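Local coordinates for protein HI1317 (PDB 1JOV) that probably interconverts the alpha and beta anomers of D-glucose 6-phosphate, at residues G31-S36 and A40-W45; Q52-L57 and V264-K269; A123-V128 and C133-T138. All coordinates share one frame; numbering follows the deposited sequence. Where two conformers were deposited one is given.

Contact 1 of 3, residues G31-S36 and A40-W45; sequences GTAKIS and AQLISW
A beta hairpin broken by a classic bulge joins 31-36 to 40-45, with Ile43 and Ser44 both facing Lys34. Lys34 O takes a bond from Ile43 N at 2.8 Å and a longer, weak one from Ser44 N at 3.4 Å. Lys34 N in turn donates to Ser44 O. Beyond the bulge the pair Ser36 and Gln41 is bonded both ways. Leu42 CD1 is the apolar centre of one face. Leu42 CD1 lies 3.9 Å from Ile35 CG1 and 4.1 Å from Ala33 CB, and the Ile35 and Leu42 side chains cross obliquely. Ala33 CB also sits at the edge of the Trp45 ring, 4.4 Å from Trp45 CD1. On the other face Lys34 CB rests on Ser44 CB and on Ile43 CG1. Ile43 CG1 stands between its own N and carbonyl carbon (chi1 53°), which sets it 3.4 Å from Lys34 O. Water links the polar ends here. One water donates to Ser44 OG at 2.6 Å and also bonds Thr32 OG1. A second accepts from Lys34 NZ and donates to Ser44 OG, which also bonds Asp53. Within its five-stranded antiparallel sheet, strand 31-36 runs between 21-28 and the outermost strand 41-47. Ala33 and Leu42 pack on Phe129, Ile35 and Leu42 on Met127, and Ile35 also reaches strand 107-115.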
loop_
_atom_site.group_PDB
_atom_site.type_symbol
_atom_site.label_atom_id
_atom_site.label_comp_id
_atom_site.label_asym_id
_atom_site.label_seq_id
_atom_site.Cartn_x
_atom_site.Cartn_y
_atom_site.Cartn_z
ATOM N N GLY A 31 -11.315 -11.216 9.458
ATOM C CA GLY A 31 -11.257 -9.815 9.737
ATOM C C GLY A 31 -12.003 -8.983 8.699
ATOM O O GLY A 31 -12.875 -9.486 8.012
ATOM N N THR A 32 -11.633 -7.709 8.550
ATOM C CA THR A 32 -12.358 -6.872 7.600
ATOM C C THR A 32 -11.353 -6.173 6.663
ATOM O O THR A 32 -10.184 -6.030 7.007
ATOM C CB THR A 32 -13.091 -5.778 8.319
ATOM O OG1 THR A 32 -12.149 -4.944 9.038
ATOM C CG2 THR A 32 -13.999 -6.371 9.412
ATOM N N ALA A 33 -11.804 -5.777 5.508
ATOM C CA ALA A 33 -10.942 -5.093 4.555
ATOM C C ALA A 33 -11.788 -4.234 3.639
ATOM O O ALA A 33 -12.978 -4.481 3.499
ATOM C CB ALA A 33 -10.134 -6.099 3.749
ATOM N N LYS A 34 -11.209 -3.229 3.017
ATOM C CA LYS A 34 -11.877 -2.437 2.041
ATOM C C LYS A 34 -10.885 -2.231 0.927
ATOM O O LYS A 34 -9.682 -1.927 1.146
ATOM C CB LYS A 34 -12.287 -1.092 2.640
ATOM C CG LYS A 34 -13.396 -1.188 3.732
ATOM C CD LYS A 34 -13.814 0.255 4.180
ATOM C CE LYS A 34 -14.980 0.253 5.224
ATOM N NZ LYS A 34 -14.429 -0.155 6.552
ATOM N N ILE A 35 -11.382 -2.413 -0.267
ATOM C CA ILE A 35 -10.508 -2.294 -1.454
ATOM C C ILE A 35 -11.162 -1.375 -2.483
ATOM O O ILE A 35 -12.241 -1.674 -3.017
ATOM C CB ILE A 35 -10.271 -3.651 -2.168
ATOM C CG1 ILE A 35 -9.730 -4.676 -1.132
ATOM C CG2 ILE A 35 -9.261 -3.439 -3.384
ATOM C CD1 ILE A 35 -10.750 -5.564 -0.306
ATOM N N SER A 36 -10.540 -0.264 -2.802
ATOM C CA SER A 36 -11.110 0.600 -3.800
ATOM C C SER A 36 -10.876 -0.057 -5.193
ATOM O O SER A 36 -9.746 -0.451 -5.563
ATOM C CB SER A 36 -10.332 1.922 -3.801
ATOM O OG SER A 36 -10.446 2.569 -5.049
ATOM N N ALA A 40 -7.132 -0.690 -7.735
ATOM C CA ALA A 40 -7.137 -1.967 -6.973
ATOM C C ALA A 40 -6.469 -1.687 -5.638
ATOM O O ALA A 40 -5.499 -2.400 -5.242
ATOM C CB ALA A 40 -6.336 -3.026 -7.785
ATOM N N GLN A 41 -6.937 -0.676 -4.906
ATOM C CA GLN A 41 -6.199 -0.170 -3.788
ATOM C C GLN A 41 -6.716 -0.598 -2.424
ATOM O O GLN A 41 -7.816 -0.213 -2.010
ATOM C CB GLN A 41 -6.111 1.355 -3.865
ATOM C CG GLN A 41 -5.174 1.980 -2.932
ATOM C CD GLN A 41 -4.922 3.432 -3.337
ATOM O OE1 GLN A 41 -4.923 3.797 -4.508
ATOM N NE2 GLN A 41 -4.601 4.245 -2.288
ATOM N N LEU A 42 -6.066 -1.560 -1.780
ATOM C CA LEU A 42 -6.473 -1.903 -0.403
ATOM C C LEU A 42 -6.385 -0.629 0.504
ATOM O O LEU A 42 -5.317 0.038 0.533
ATOM C CB LEU A 42 -5.455 -2.944 0.077
ATOM C CG LEU A 42 -5.725 -3.497 1.493
ATOM C CD1 LEU A 42 -7.095 -4.215 1.759
ATOM C CD2 LEU A 42 -4.557 -4.461 1.846
ATOM N N ILE A 43 -7.523 -0.177 1.034
ATOM C CA ILE A 43 -7.470 0.955 1.956
ATOM C C ILE A 43 -7.717 0.737 3.433
ATOM O O ILE A 43 -7.528 1.678 4.229
ATOM C CB ILE A 43 -8.418 2.062 1.389
ATOM C CG1 ILE A 43 -9.810 1.497 1.118
ATOM C CG2 ILE A 43 -7.768 2.553 0.089
ATOM C CD1 ILE A 43 -10.887 2.585 0.893
ATOM N N SER A 44 -8.124 -0.484 3.778
ATOM C CA SER A 44 -8.329 -0.810 5.202
ATOM C C SER A 44 -8.111 -2.320 5.376
ATOM O O SER A 44 -8.489 -3.111 4.513
ATOM C CB SER A 44 -9.768 -0.504 5.579
ATOM O OG SER A 44 -10.100 -0.952 6.908
ATOM N N TRP A 45 -7.477 -2.662 6.449
ATOM C CA TRP A 45 -7.328 -4.092 6.755
ATOM C C TRP A 45 -7.243 -4.246 8.267
ATOM O O TRP A 45 -6.313 -3.743 8.878
ATOM C CB TRP A 45 -6.156 -4.788 5.995
ATOM C CG TRP A 45 -5.953 -6.172 6.494
ATOM C CD1 TRP A 45 -6.857 -7.203 6.511
ATOM C CD2 TRP A 45 -4.741 -6.689 7.070
ATOM N NE1 TRP A 45 -6.268 -8.340 7.023
ATOM C CE2 TRP A 45 -5.009 -8.012 7.474
ATOM C CE3 TRP A 45 -3.494 -6.144 7.361
ATOM C CZ2 TRP A 45 -4.024 -8.814 8.043
ATOM C CZ3 TRP A 45 -2.516 -6.938 7.966
ATOM C CH2 TRP A 45 -2.824 -8.238 8.336
HETATM O O HOH W 1 -11.752 -2.940 7.061
HETATM O O HOH W 2 -12.475 0.982 7.904
#

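Contact 2 of 3, residues Q52-L57 and V264-K269; sequences QDVLWL and VEISLK
Val54 turns CG1 anti to its own N (chi1 174°), which places CG1 toward Ile266 and CG2 toward Leu268. Val54 CG1 meets Ile266 CG2 at 4.0 Å. Val54 CG2 meets Leu268 at CG and CD1, and Val54 CG2 to Leu268 CD1 is also 4.0 Å. Leu268 holds CG beside its backbone N (chi1 -71°), and this brings the branch point as well as one methyl against the valine. Each strand side chain runs alongside the valine, the two pointing opposite ways. The touching is by methyl and methine groups alone, and the backbones stay well apart: Val54 CA and Leu268 CA are 8.2 Å from each other. The contact packs the loop that follows strand 41-47 of the five-stranded sheet onto strand 261-268 of the eight-stranded sheet. An Asx turn shapes the loop at this point. Leu55 N donates to Asp53 OD1 at 3.0 Å, nearly straight at 164°, and comes from above the carboxylate plane. The same oxygen accepts from Trp45 N, and Arg211 and Asn154 bond the carbonyl of Asp53. The turn thus fixes the backbone next to Val54. Trp45 touches both Val54 and Ile266, which places strand 41-47 beside the contact. The division is clear: dispersion and the exclusion of water hold the loop residue to the strand, while the directional bonds that set the loop's shape are made within the loop and to other partners.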
loop_
_atom_site.group_PDB
_atom_site.type_symbol
_atom_site.label_atom_id
_atom_site.label_comp_id
_atom_site.label_asym_id
_atom_site.label_seq_id
_atom_site.Cartn_x
_atom_site.Cartn_y
_atom_site.Cartn_z
ATOM N N GLN A 52 -6.749 -1.783 16.082
ATOM C CA GLN A 52 -6.750 -0.661 15.182
ATOM C C GLN A 52 -6.572 -1.193 13.759
ATOM O O GLN A 52 -5.904 -2.198 13.545
ATOM C CB GLN A 52 -5.606 0.300 15.558
ATOM C CG GLN A 52 -5.711 0.994 16.972
ATOM C CD GLN A 52 -5.081 0.167 18.078
ATOM O OE1 GLN A 52 -4.408 -0.791 17.792
ATOM N NE2 GLN A 52 -5.284 0.560 19.345
ATOM N N ASP A 53 -7.072 -0.456 12.801
ATOM C CA ASP A 53 -6.805 -0.799 11.430
ATOM C C ASP A 53 -5.270 -0.885 11.220
ATOM O O ASP A 53 -4.522 -0.091 11.795
ATOM C CB ASP A 53 -7.404 0.277 10.495
ATOM C CG ASP A 53 -7.629 -0.094 9.026
ATOM O OD1 ASP A 53 -6.820 -0.880 8.493
ATOM O OD2 ASP A 53 -8.617 0.394 8.426
ATOM N N VAL A 54 -4.803 -1.818 10.403
ATOM C CA VAL A 54 -3.383 -1.895 10.064
ATOM C C VAL A 54 -2.957 -0.807 9.103
ATOM O O VAL A 54 -1.765 -0.365 9.120
ATOM C CB VAL A 54 -2.998 -3.275 9.508
ATOM C CG1 VAL A 54 -1.580 -3.277 9.039
ATOM C CG2 VAL A 54 -3.162 -4.318 10.601
ATOM N N LEU A 55 -3.888 -0.357 8.227
ATOM C CA LEU A 55 -3.526 0.633 7.238
ATOM C C LEU A 55 -4.088 2.033 7.565
ATOM O O LEU A 55 -5.161 2.158 8.213
ATOM C CB LEU A 55 -4.103 0.200 5.901
ATOM C CG LEU A 55 -3.502 -1.120 5.410
ATOM C CD1 LEU A 55 -4.227 -1.502 4.150
ATOM C CD2 LEU A 55 -2.022 -0.978 5.087
ATOM N N TRP A 56 -3.412 3.037 7.101
ATOM C CA TRP A 56 -3.927 4.372 7.317
ATOM C C TRP A 56 -4.564 4.930 6.074
ATOM O O TRP A 56 -4.075 4.737 4.916
ATOM C CB TRP A 56 -2.741 5.262 7.763
ATOM C CG TRP A 56 -3.020 6.728 7.910
ATOM C CD1 TRP A 56 -3.333 7.383 9.133
ATOM C CD2 TRP A 56 -2.829 7.753 6.952
ATOM N NE1 TRP A 56 -3.483 8.724 8.909
ATOM C CE2 TRP A 56 -3.162 8.995 7.596
ATOM C CE3 TRP A 56 -2.525 7.771 5.602
ATOM C CZ2 TRP A 56 -3.143 10.203 6.918
ATOM C CZ3 TRP A 56 -2.535 8.971 4.897
ATOM C CH2 TRP A 56 -2.796 10.193 5.579
ATOM N N LEU A 57 -5.657 5.654 6.288
ATOM C CA LEU A 57 -6.396 6.300 5.195
ATOM C C LEU A 57 -6.626 7.741 5.659
ATOM O O LEU A 57 -7.086 7.923 6.795
ATOM C CB LEU A 57 -7.756 5.677 4.944
ATOM C CG LEU A 57 -8.634 6.331 3.910
ATOM C CD1 LEU A 57 -7.936 6.272 2.504
ATOM C CD2 LEU A 57 -9.947 5.527 3.857
ATOM N N VAL A 264 4.159 -8.215 -0.872
ATOM C CA VAL A 264 4.418 -8.006 0.554
ATOM C C VAL A 264 3.399 -8.788 1.363
ATOM O O VAL A 264 2.212 -8.897 1.018
ATOM C CB VAL A 264 4.406 -6.510 0.949
ATOM C CG1 VAL A 264 3.023 -5.919 0.755
ATOM C CG2 VAL A 264 4.894 -6.326 2.386
ATOM N N GLU A 265 3.910 -9.318 2.415
ATOM C CA GLU A 265 3.082 -10.025 3.377
ATOM C C GLU A 265 3.133 -9.231 4.693
ATOM O O GLU A 265 4.194 -9.029 5.286
ATOM C CB GLU A 265 3.619 -11.472 3.636
ATOM C CG GLU A 265 2.768 -12.271 4.590
ATOM C CD GLU A 265 3.400 -13.641 5.000
ATOM O OE1 GLU A 265 3.232 -14.613 4.230
ATOM O OE2 GLU A 265 4.032 -13.711 6.091
ATOM N N ILE A 266 1.977 -8.731 5.109
ATOM C CA ILE A 266 1.758 -7.920 6.324
ATOM C C ILE A 266 1.123 -8.723 7.471
ATOM O O ILE A 266 0.170 -9.484 7.261
ATOM C CB ILE A 266 0.859 -6.696 5.981
ATOM C CG1 ILE A 266 1.202 -6.148 4.590
ATOM C CG2 ILE A 266 1.023 -5.614 7.037
ATOM C CD1 ILE A 266 0.670 -4.757 4.337
ATOM N N SER A 267 1.649 -8.541 8.690
ATOM C CA SER A 267 1.096 -9.279 9.829
ATOM C C SER A 267 1.379 -8.455 11.082
ATOM O O SER A 267 2.191 -7.495 11.055
ATOM C CB SER A 267 1.813 -10.630 9.931
ATOM O OG SER A 267 3.154 -10.313 10.164
ATOM N N LEU A 268 0.602 -8.751 12.114
ATOM C CA LEU A 268 0.806 -8.095 13.426
ATOM C C LEU A 268 1.377 -9.075 14.435
ATOM O O LEU A 268 1.015 -10.242 14.426
ATOM C CB LEU A 268 -0.483 -7.638 14.045
ATOM C CG LEU A 268 -1.128 -6.464 13.357
ATOM C CD1 LEU A 268 -2.457 -6.162 14.031
ATOM C CD2 LEU A 268 -0.206 -5.312 13.422
ATOM N N LYS A 269 2.222 -8.560 15.318
ATOM C CA LYS A 269 2.726 -9.312 16.473
ATOM C C LYS A 269 3.051 -8.307 17.574
ATOM O O LYS A 269 2.502 -7.190 17.606
ATOM C CB LYS A 269 3.946 -10.160 16.111
ATOM C CG LYS A 269 5.177 -9.372 15.651
ATOM C CD LYS A 269 6.234 -10.336 15.090
ATOM C CE LYS A 269 7.613 -9.693 14.984
ATOM N NZ LYS A 269 8.696 -10.748 14.934
#

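Contact 3 of 3, residues A123-V128 and C133-T138; sequences AKVSMV and CHLTFT
Apolar side chains pack closely on one face of this antiparallel hairpin, while a mixed, largely polar set with one bridging water lies on the other. The packed face carries Val125, Met127, Leu135 and Phe137, with Ala123 at its end. Ala123 CB approaches the Phe137 ring obliquely, 3.6 Å from Phe137 CE1. Val125 CG2 instead comes to the ring edge, 3.9 Å from Phe137 CD1, and the two side chains cross at about a right angle. Phe137 has CG anti to its backbone N (chi1 168°), which brings its ring alongside 123-125. Met127 and Leu135 run alongside each other in the same direction, with Met127 CG 4.2 Å from Leu135 CG. This face meets other parts of the core: Met127 and Leu135 both touch Leu42, and the ring of Phe137 meets that of Tyr77.

The opposite face carries Lys124, Ser126, Val128, His134, Thr136 and Thr138, and several of these are partly exposed. Ser126 OG stands between its backbone N and carbonyl carbon (chi1 59°), 3.5 Å from Thr136 CB. The water bonds Ser126 OG at 2.7 Å and Thr136 OG1 at 2.9 Å, and it donates to His134 O. It also lies over one face of the His134 ring, toward the rim, while His134 NE2 bonds Ser263 of strand 261-268.

Between the faces runs a regular ladder of six backbone bonds, two at each of the pairs Lys124-Thr138, Ser126-Thr136 and Val128-His134. His134 N to Val128 O, at 2.8 Å, is nearly straight at 169°. The ladder pairs the backbone groups of these residues, and strands 107-115 and 261-268 bond residues in between, consistent with burial of the apolar side chains.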
loop_
_atom_site.group_PDB
_atom_site.type_symbol
_atom_site.label_atom_id
_atom_site.label_comp_id
_atom_site.label_asym_id
_atom_site.label_seq_id
_atom_site.Cartn_x
_atom_site.Cartn_y
_atom_site.Cartn_z
ATOM N N ALA A 123 -2.023 -5.628 -16.029
ATOM C CA ALA A 123 -1.453 -5.925 -14.695
ATOM C C ALA A 123 -2.514 -6.655 -13.888
ATOM O O ALA A 123 -3.731 -6.649 -14.185
ATOM C CB ALA A 123 -0.976 -4.623 -13.962
ATOM N N LYS A 124 -2.040 -7.279 -12.840
ATOM C CA LYS A 124 -2.920 -8.015 -11.952
ATOM C C LYS A 124 -2.597 -7.671 -10.485
ATOM O O LYS A 124 -1.450 -7.350 -10.190
ATOM C CB LYS A 124 -2.777 -9.511 -12.223
ATOM C CG LYS A 124 -3.717 -10.422 -11.435
ATOM C CD LYS A 124 -3.737 -11.819 -12.014
ATOM C CE LYS A 124 -2.366 -12.484 -11.964
ATOM N NZ LYS A 124 -2.433 -13.928 -12.309
ATOM N N VAL A 125 -3.529 -7.743 -9.579
ATOM C CA VAL A 125 -3.200 -7.660 -8.147
ATOM C C VAL A 125 -3.963 -8.761 -7.463
ATOM O O VAL A 125 -5.169 -8.932 -7.686
ATOM C CB VAL A 125 -3.595 -6.313 -7.497
ATOM C CG1 VAL A 125 -3.575 -6.431 -5.988
ATOM C CG2 VAL A 125 -2.663 -5.197 -7.960
ATOM N N SER A 126 -3.264 -9.517 -6.608
ATOM C CA SER A 126 -4.007 -10.460 -5.793
ATOM C C SER A 126 -3.851 -10.074 -4.332
ATOM O O SER A 126 -2.826 -9.593 -3.895
ATOM C CB SER A 126 -3.480 -11.937 -5.892
ATOM O OG SER A 126 -2.124 -12.024 -5.490
ATOM N N MET A 127 -4.858 -10.392 -3.540
ATOM C CA MET A 127 -4.799 -10.128 -2.123
ATOM C C MET A 127 -5.316 -11.362 -1.386
ATOM O O MET A 127 -6.379 -11.817 -1.719
ATOM C CB MET A 127 -5.691 -8.931 -1.731
ATOM C CG MET A 127 -5.274 -7.648 -2.526
ATOM S SD MET A 127 -6.410 -6.286 -2.026
ATOM C CE MET A 127 -5.868 -5.021 -3.213
ATOM N N VAL A 128 -4.545 -11.903 -0.445
ATOM C CA VAL A 128 -4.906 -13.084 0.293
ATOM C C VAL A 128 -4.974 -12.688 1.780
ATOM O O VAL A 128 -3.990 -12.247 2.355
ATOM C CB VAL A 128 -3.897 -14.257 0.089
ATOM C CG1 VAL A 128 -4.376 -15.501 0.834
ATOM C CG2 VAL A 128 -3.699 -14.551 -1.387
ATOM N N CYS A 133 -1.832 -10.395 5.567
ATOM C CA CYS A 133 -2.361 -9.864 4.291
ATOM C C CYS A 133 -1.290 -9.999 3.217
ATOM O O CYS A 133 -0.268 -9.323 3.275
ATOM C CB CYS A 133 -2.824 -8.417 4.422
ATOM S SG CYS A 133 -3.282 -7.627 2.849
ATOM N N HIS A 134 -1.533 -10.890 2.226
ATOM C CA HIS A 134 -0.462 -10.985 1.240
ATOM C C HIS A 134 -0.920 -10.322 -0.069
ATOM O O HIS A 134 -1.830 -10.828 -0.728
ATOM C CB HIS A 134 -0.115 -12.473 1.015
ATOM C CG HIS A 134 1.147 -12.672 0.223
ATOM N ND1 HIS A 134 1.668 -13.922 -0.056
ATOM C CD2 HIS A 134 1.990 -11.779 -0.344
ATOM C CE1 HIS A 134 2.776 -13.790 -0.758
ATOM N NE2 HIS A 134 3.002 -12.501 -0.953
ATOM N N LEU A 135 -0.332 -9.219 -0.457
ATOM C CA LEU A 135 -0.698 -8.476 -1.631
ATOM C C LEU A 135 0.408 -8.582 -2.708
ATOM O O LEU A 135 1.553 -8.237 -2.421
ATOM C CB LEU A 135 -0.835 -7.046 -1.179
ATOM C CG LEU A 135 -1.432 -6.080 -2.143
ATOM C CD1 LEU A 135 -2.017 -4.896 -1.399
ATOM C CD2 LEU A 135 -0.406 -5.626 -3.153
ATOM N N THR A 136 0.078 -9.045 -3.879
ATOM C CA THR A 136 1.071 -9.235 -4.955
ATOM C C THR A 136 0.647 -8.470 -6.183
ATOM O O THR A 136 -0.538 -8.495 -6.522
ATOM C CB THR A 136 1.138 -10.712 -5.368
ATOM O OG1 THR A 136 1.549 -11.486 -4.249
ATOM C CG2 THR A 136 2.123 -10.906 -6.501
ATOM N N PHE A 137 1.574 -7.789 -6.815
ATOM C CA PHE A 137 1.325 -7.072 -8.041
ATOM C C PHE A 137 2.118 -7.742 -9.172
ATOM O O PHE A 137 3.289 -8.023 -8.968
ATOM C CB PHE A 137 1.766 -5.573 -7.964
ATOM C CG PHE A 137 1.792 -4.829 -9.277
ATOM C CD1 PHE A 137 0.659 -4.183 -9.737
ATOM C CD2 PHE A 137 2.920 -4.795 -10.098
ATOM C CE1 PHE A 137 0.638 -3.519 -10.975
ATOM C CE2 PHE A 137 2.927 -4.145 -11.330
ATOM C CZ PHE A 137 1.781 -3.495 -11.786
ATOM N N THR A 138 1.522 -7.999 -10.348
ATOM C CA THR A 138 2.242 -8.572 -11.487
ATOM C C THR A 138 2.008 -7.689 -12.656
ATOM O O THR A 138 0.860 -7.290 -12.984
ATOM C CB THR A 138 1.689 -9.984 -11.858
ATOM O OG1 THR A 138 1.719 -10.798 -10.649
ATOM C CG2 THR A 138 2.638 -10.643 -12.942
HETATM O O HOH W 3 -1.023 -12.238 -3.045
#

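In the fold
Contacts 1 and 3 are both hairpins, but they belong to different sheets, whose apolar faces meet where Leu42 packs on Met127 and Cys133 and Ile35 on Met127. Contact 1 is mostly buried and its ladder is bulged. Contact 3 is regular and only partly buried, with one partly exposed polar face. Contact 2 is also buried, yet smaller and purely apolar across its segments. It joins a loop to strand 261-268, the neighbour of 133-139, so the strand of contact 2 lies in the same sheet as contact 3, and Cys133 N bonds Ile266 O between them. Asp53 connects contact 2 to contact 1.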